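Local coordinates for phosphate-binding protein (Xanthomonas axonopodis pv. citri, PDB 5UB3), which probably serves as a periplasmic receptor that works with a partner diguanylate cyclase, and is seen here with a chloride ion bound, at residues Gln226-Arg229 against Val230-Gln234; Pro239-Gly242 against Pro243-Arg247. All coordinates share one frame; numbering follows the deposited sequence.

Contact 1: Gln226-Arg229 against Val230-Gln234; sequences QRLR and VVLLQ
Arg227 lies across Val231, one turn further along helix 222-235. Its CB leads away from the later turn. The chain then bends at chi2 (67°) and returns, so that CG and CD both come to the edge of contact with Val231 CG2. Arg227 NE follows, 3.5 Å from the same methyl CG2 of Val231. Arg227 CZ and Arg227 NH2 also lie close to Val231 CG2, at 3.6 and 3.7 Å. At the tip, that methyl sits 3.3 Å above the plane of the Arg227 guanidinium, offset toward its rim. Arg227 NH1 comes obliquely to Val230 CG1, 3.8 Å away. The polar end is held from outside: NE makes a salt bridge with Glu34 and NH2 a hydrogen bond with the carbonyl of Arg31. These bonds and the methyl together should limit rotation of the group.

On the buried side, Leu228 and Leu232 run side by side and point the same way. Leu228 CD1 and Leu232 CD1 are 4.0 Å apart. Both side chains pack on Leu82, Trp62 and Val28. Arg229 uses its aliphatic part in the same manner: Arg229 CG meets Leu233 CD1 at 4.1 Å. Its chain turns at chi3, and its guanidinium binds the Leu82 carbonyl and Glu225.

Four backbone bonds run beneath these pairs. The shortest joins Val231 N to Arg227 O at 2.7 Å; Leu232 N to Leu228 O is straighter, with an N-H...O angle of 167°. This i to i+4 ladder is that of a regular amphipathic alpha-helix, here packed against strands 62-66 and 79-87 and helix 14-28 of a periplasmic binding protein lobe.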
loop_
_atom_site.group_PDB
_atom_site.type_symbol
_atom_site.label_atom_id
_atom_site.label_comp_id
_atom_site.label_asym_id
_atom_site.label_seq_id
_atom_site.Cartn_x
_atom_site.Cartn_y
_atom_site.Cartn_z
ATOM N N GLN A 226 -6.073 -2.390 -22.916
ATOM C CA GLN A 226 -4.930 -2.100 -23.752
ATOM C C GLN A 226 -4.717 -0.606 -23.932
ATOM O O GLN A 226 -3.586 -0.099 -23.898
ATOM C CB GLN A 226 -5.109 -2.865 -25.082
ATOM C CG GLN A 226 -4.180 -2.474 -26.217
ATOM C CD GLN A 226 -4.531 -3.300 -27.464
ATOM O OE1 GLN A 226 -5.547 -3.044 -28.142
ATOM N NE2 GLN A 226 -3.723 -4.328 -27.739
ATOM N N ARG A 227 -5.832 0.108 -24.071
ATOM C CA ARG A 227 -5.781 1.528 -24.345
ATOM C C ARG A 227 -5.453 2.274 -23.058
ATOM O O ARG A 227 -4.697 3.225 -23.080
ATOM C CB ARG A 227 -7.145 1.987 -24.879
ATOM C CG ARG A 227 -7.262 3.475 -25.109
ATOM C CD ARG A 227 -6.342 3.954 -26.251
ATOM N NE ARG A 227 -6.293 5.423 -26.245
ATOM C CZ ARG A 227 -5.310 6.177 -26.761
ATOM N NH1 ARG A 227 -4.236 5.618 -27.347
ATOM N NH2 ARG A 227 -5.395 7.508 -26.674
ATOM N N LEU A 228 -6.040 1.840 -21.944
ATOM C CA LEU A 228 -5.655 2.416 -20.642
ATOM C C LEU A 228 -4.136 2.384 -20.422
ATOM O O LEU A 228 -3.551 3.387 -20.003
ATOM C CB LEU A 228 -6.309 1.695 -19.471
ATOM C CG LEU A 228 -6.130 2.307 -18.076
ATOM C CD1 LEU A 228 -6.515 3.790 -17.967
ATOM C CD2 LEU A 228 -6.966 1.491 -17.104
ATOM N N ARG A 229 -3.551 1.222 -20.687
ATOM C CA ARG A 229 -2.129 0.987 -20.545
ATOM C C ARG A 229 -1.391 1.982 -21.427
ATOM O O ARG A 229 -0.486 2.647 -20.987
ATOM C CB ARG A 229 -1.768 -0.455 -20.932
ATOM C CG ARG A 229 -0.339 -0.750 -20.513
ATOM C CD ARG A 229 0.200 -2.115 -20.827
ATOM N NE ARG A 229 -0.484 -3.160 -20.081
ATOM C CZ ARG A 229 -1.497 -3.871 -20.554
ATOM N NH1 ARG A 229 -1.982 -3.605 -21.762
ATOM N NH2 ARG A 229 -2.020 -4.870 -19.830
ATOM N N VAL A 230 -1.811 2.082 -22.681
ATOM C CA VAL A 230 -1.155 3.006 -23.608
ATOM C C VAL A 230 -1.301 4.401 -23.054
ATOM O O VAL A 230 -0.273 5.157 -22.960
ATOM C CB VAL A 230 -1.689 2.842 -25.041
ATOM C CG1 VAL A 230 -1.134 3.930 -25.955
ATOM C CG2 VAL A 230 -1.297 1.471 -25.589
ATOM N N VAL A 231 -2.498 4.754 -22.598
ATOM C CA VAL A 231 -2.680 6.151 -22.181
ATOM C C VAL A 231 -1.790 6.502 -20.958
ATOM O O VAL A 231 -1.179 7.564 -20.884
ATOM C CB VAL A 231 -4.156 6.435 -21.874
ATOM C CG1 VAL A 231 -4.316 7.758 -21.180
ATOM C CG2 VAL A 231 -4.975 6.401 -23.148
ATOM N N LEU A 232 -1.743 5.607 -19.980
ATOM C CA LEU A 232 -0.933 5.859 -18.798
ATOM C C LEU A 232 0.566 5.926 -19.139
ATOM O O LEU A 232 1.272 6.851 -18.715
ATOM C CB LEU A 232 -1.218 4.766 -17.745
ATOM C CG LEU A 232 -2.599 5.002 -17.154
ATOM C CD1 LEU A 232 -2.953 3.861 -16.226
ATOM C CD2 LEU A 232 -2.745 6.361 -16.468
ATOM N N LEU A 233 1.001 5.004 -19.966
ATOM C CA LEU A 233 2.361 5.003 -20.418
ATOM C C LEU A 233 2.728 6.318 -21.089
ATOM O O LEU A 233 3.817 6.825 -20.873
ATOM C CB LEU A 233 2.597 3.853 -21.354
ATOM C CG LEU A 233 2.915 2.514 -20.736
ATOM C CD1 LEU A 233 2.878 1.479 -21.841
ATOM C CD2 LEU A 233 4.309 2.524 -20.046
ATOM N N GLN A 234 1.817 6.896 -21.862
ATOM C CA GLN A 234 2.086 8.158 -22.522
ATOM C C GLN A 234 1.994 9.341 -21.574
ATOM O O GLN A 234 2.498 10.361 -21.884
ATOM C CB GLN A 234 1.135 8.342 -23.730
ATOM C CG GLN A 234 1.647 7.601 -24.962
ATOM C CD GLN A 234 0.604 7.351 -26.065
ATOM O OE1 GLN A 234 -0.478 7.943 -26.089
ATOM N NE2 GLN A 234 0.940 6.460 -26.996
#

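Contact 2: Pro239-Gly242 against Pro243-Arg247; sequences PKAG and PALKR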
loop_
_atom_site.group_PDB
_atom_site.type_symbol
_atom_site.label_atom_id
_atom_site.label_comp_id
_atom_site.label_asym_id
_atom_site.label_seq_id
_atom_site.Cartn_x
_atom_site.Cartn_y
_atom_site.Cartn_z
ATOM N N PRO A 239 3.176 16.811 -20.895
ATOM C CA PRO A 239 3.063 17.940 -19.972
ATOM C C PRO A 239 1.645 18.190 -19.509
ATOM O O PRO A 239 1.435 18.614 -18.357
ATOM C CB PRO A 239 3.579 19.126 -20.812
ATOM C CG PRO A 239 4.600 18.505 -21.688
ATOM C CD PRO A 239 4.034 17.159 -22.052
ATOM N N LYS A 240 0.664 17.907 -20.363
ATOM C CA LYS A 240 -0.739 18.114 -19.939
ATOM C C LYS A 240 -1.117 17.157 -18.804
ATOM O O LYS A 240 -2.101 17.384 -18.120
ATOM C CB LYS A 240 -1.709 17.885 -21.104
ATOM C CG LYS A 240 -1.531 18.826 -22.287
ATOM C CD LYS A 240 -2.888 19.391 -22.707
ATOM C CE LYS A 240 -2.806 20.253 -23.963
ATOM N NZ LYS A 240 -2.580 19.414 -25.179
ATOM N N ALA A 241 -0.318 16.092 -18.603
ATOM C CA ALA A 241 -0.537 15.112 -17.506
ATOM C C ALA A 241 0.241 15.426 -16.208
ATOM O O ALA A 241 0.016 14.772 -15.174
ATOM C CB ALA A 241 -0.213 13.709 -18.017
ATOM N N GLY A 242 1.114 16.450 -16.251
ATOM C CA GLY A 242 1.998 16.799 -15.139
ATOM C C GLY A 242 1.316 17.076 -13.828
ATOM O O GLY A 242 1.566 16.375 -12.840
ATOM N N PRO A 243 0.454 18.103 -13.780
ATOM C CA PRO A 243 -0.259 18.329 -12.525
ATOM C C PRO A 243 -1.058 17.119 -12.050
ATOM O O PRO A 243 -1.052 16.782 -10.863
ATOM C CB PRO A 243 -1.192 19.489 -12.878
ATOM C CG PRO A 243 -0.352 20.257 -13.858
ATOM C CD PRO A 243 0.245 19.213 -14.725
ATOM N N ALA A 244 -1.745 16.471 -12.976
ATOM C CA ALA A 244 -2.573 15.291 -12.634
ATOM C C ALA A 244 -1.721 14.175 -12.018
ATOM O O ALA A 244 -2.130 13.539 -11.061
ATOM C CB ALA A 244 -3.298 14.771 -13.878
ATOM N N LEU A 245 -0.516 13.971 -12.539
ATOM C CA LEU A 245 0.299 12.893 -12.014
ATOM C C LEU A 245 0.876 13.246 -10.652
ATOM O O LEU A 245 1.042 12.361 -9.794
ATOM C CB LEU A 245 1.372 12.506 -12.992
ATOM C CG LEU A 245 0.797 11.715 -14.149
ATOM C CD1 LEU A 245 1.842 11.634 -15.272
ATOM C CD2 LEU A 245 0.341 10.336 -13.677
ATOM N N LYS A 246 1.124 14.534 -10.429
ATOM C CA LYS A 246 1.646 15.008 -9.131
ATOM C C LYS A 246 0.620 14.696 -8.048
ATOM O O LYS A 246 0.936 14.118 -6.984
ATOM C CB LYS A 246 2.005 16.513 -9.232
ATOM C CG LYS A 246 2.326 17.259 -7.925
ATOM C CD LYS A 246 3.332 16.542 -7.021
ATOM C CE LYS A 246 4.774 16.632 -7.538
ATOM N NZ LYS A 246 5.430 17.939 -7.282
ATOM N N ARG A 247 -0.629 14.996 -8.386
ATOM C CA ARG A 247 -1.766 14.761 -7.495
ATOM C C ARG A 247 -2.015 13.246 -7.251
ATOM O O ARG A 247 -2.509 12.820 -6.194
ATOM C CB ARG A 247 -3.015 15.368 -8.157
ATOM C CG ARG A 247 -3.005 16.900 -8.381
ATOM C CD ARG A 247 -3.414 17.782 -7.210
ATOM N NE ARG A 247 -4.014 17.075 -6.085
ATOM C CZ ARG A 247 -4.307 17.632 -4.905
ATOM N NH1 ARG A 247 -4.835 16.880 -3.940
ATOM N NH2 ARG A 247 -4.109 18.930 -4.690
HETATM O O HOH W 1 -2.469 17.458 -15.347
#
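Leu245 has CG anti to its own carbonyl carbon (chi1 -75°), and this lays the side chain back along the preceding turn. CD1 of Leu245 thereby reaches CB of Ala241 at 4.0 Å, and CG of Leu245 passes 3.3 Å from Ala241 O. The same carbonyl accepts the backbone N-H of Leu245, with Leu245 N 2.8 Å from Ala241 O and the donor nearly on the C=O axis. Leu245 N also makes a weak bond to Gly242 O. Gly242 O takes a straighter bond from Lys246 N, at 3.1 Å, while Lys246 CB lies beside it.

Pro243 has no N-H to give, which suits a residue in the first turn of a helix. Ala244 N is satisfied by a water, 2.7 Å away, which in turn donates to Lys240 O. The water thus bridges the turn before the helix to its first turn. Ala241 and Leu245 both touch Ala235 of the preceding helix. Ala241 also packs on Tyr27, and Leu245 on Leu24, both of helix 14-28. Such a proline in the first turn, with a turn leading in that is closed by the Gly242 N to Pro239 O bond, is characteristic of the N-terminal end of a short surface alpha-helix.

From the N terminus, the chain passes through both lobes before it enters helix 222-235. Contact 1 lies wholly within that helix. The chain then turns, and contact 2 spans the entry to helix 242-247. The two are in series: neither nests in the other and they do not cross. Each is continuous in sequence, so neither closes a long loop. The centres of contact 1 and contact 2 are about 15 Å apart. The nearest atoms of contact 1 and contact 2 are about 6 Å apart. They share helix 14-28 as a neighbour, and Leu24 meets Leu232 of contact 1 and Leu245 of contact 2. Contact 1 adds strands 62-66 and 79-87, and contact 2 adds strand 251-255.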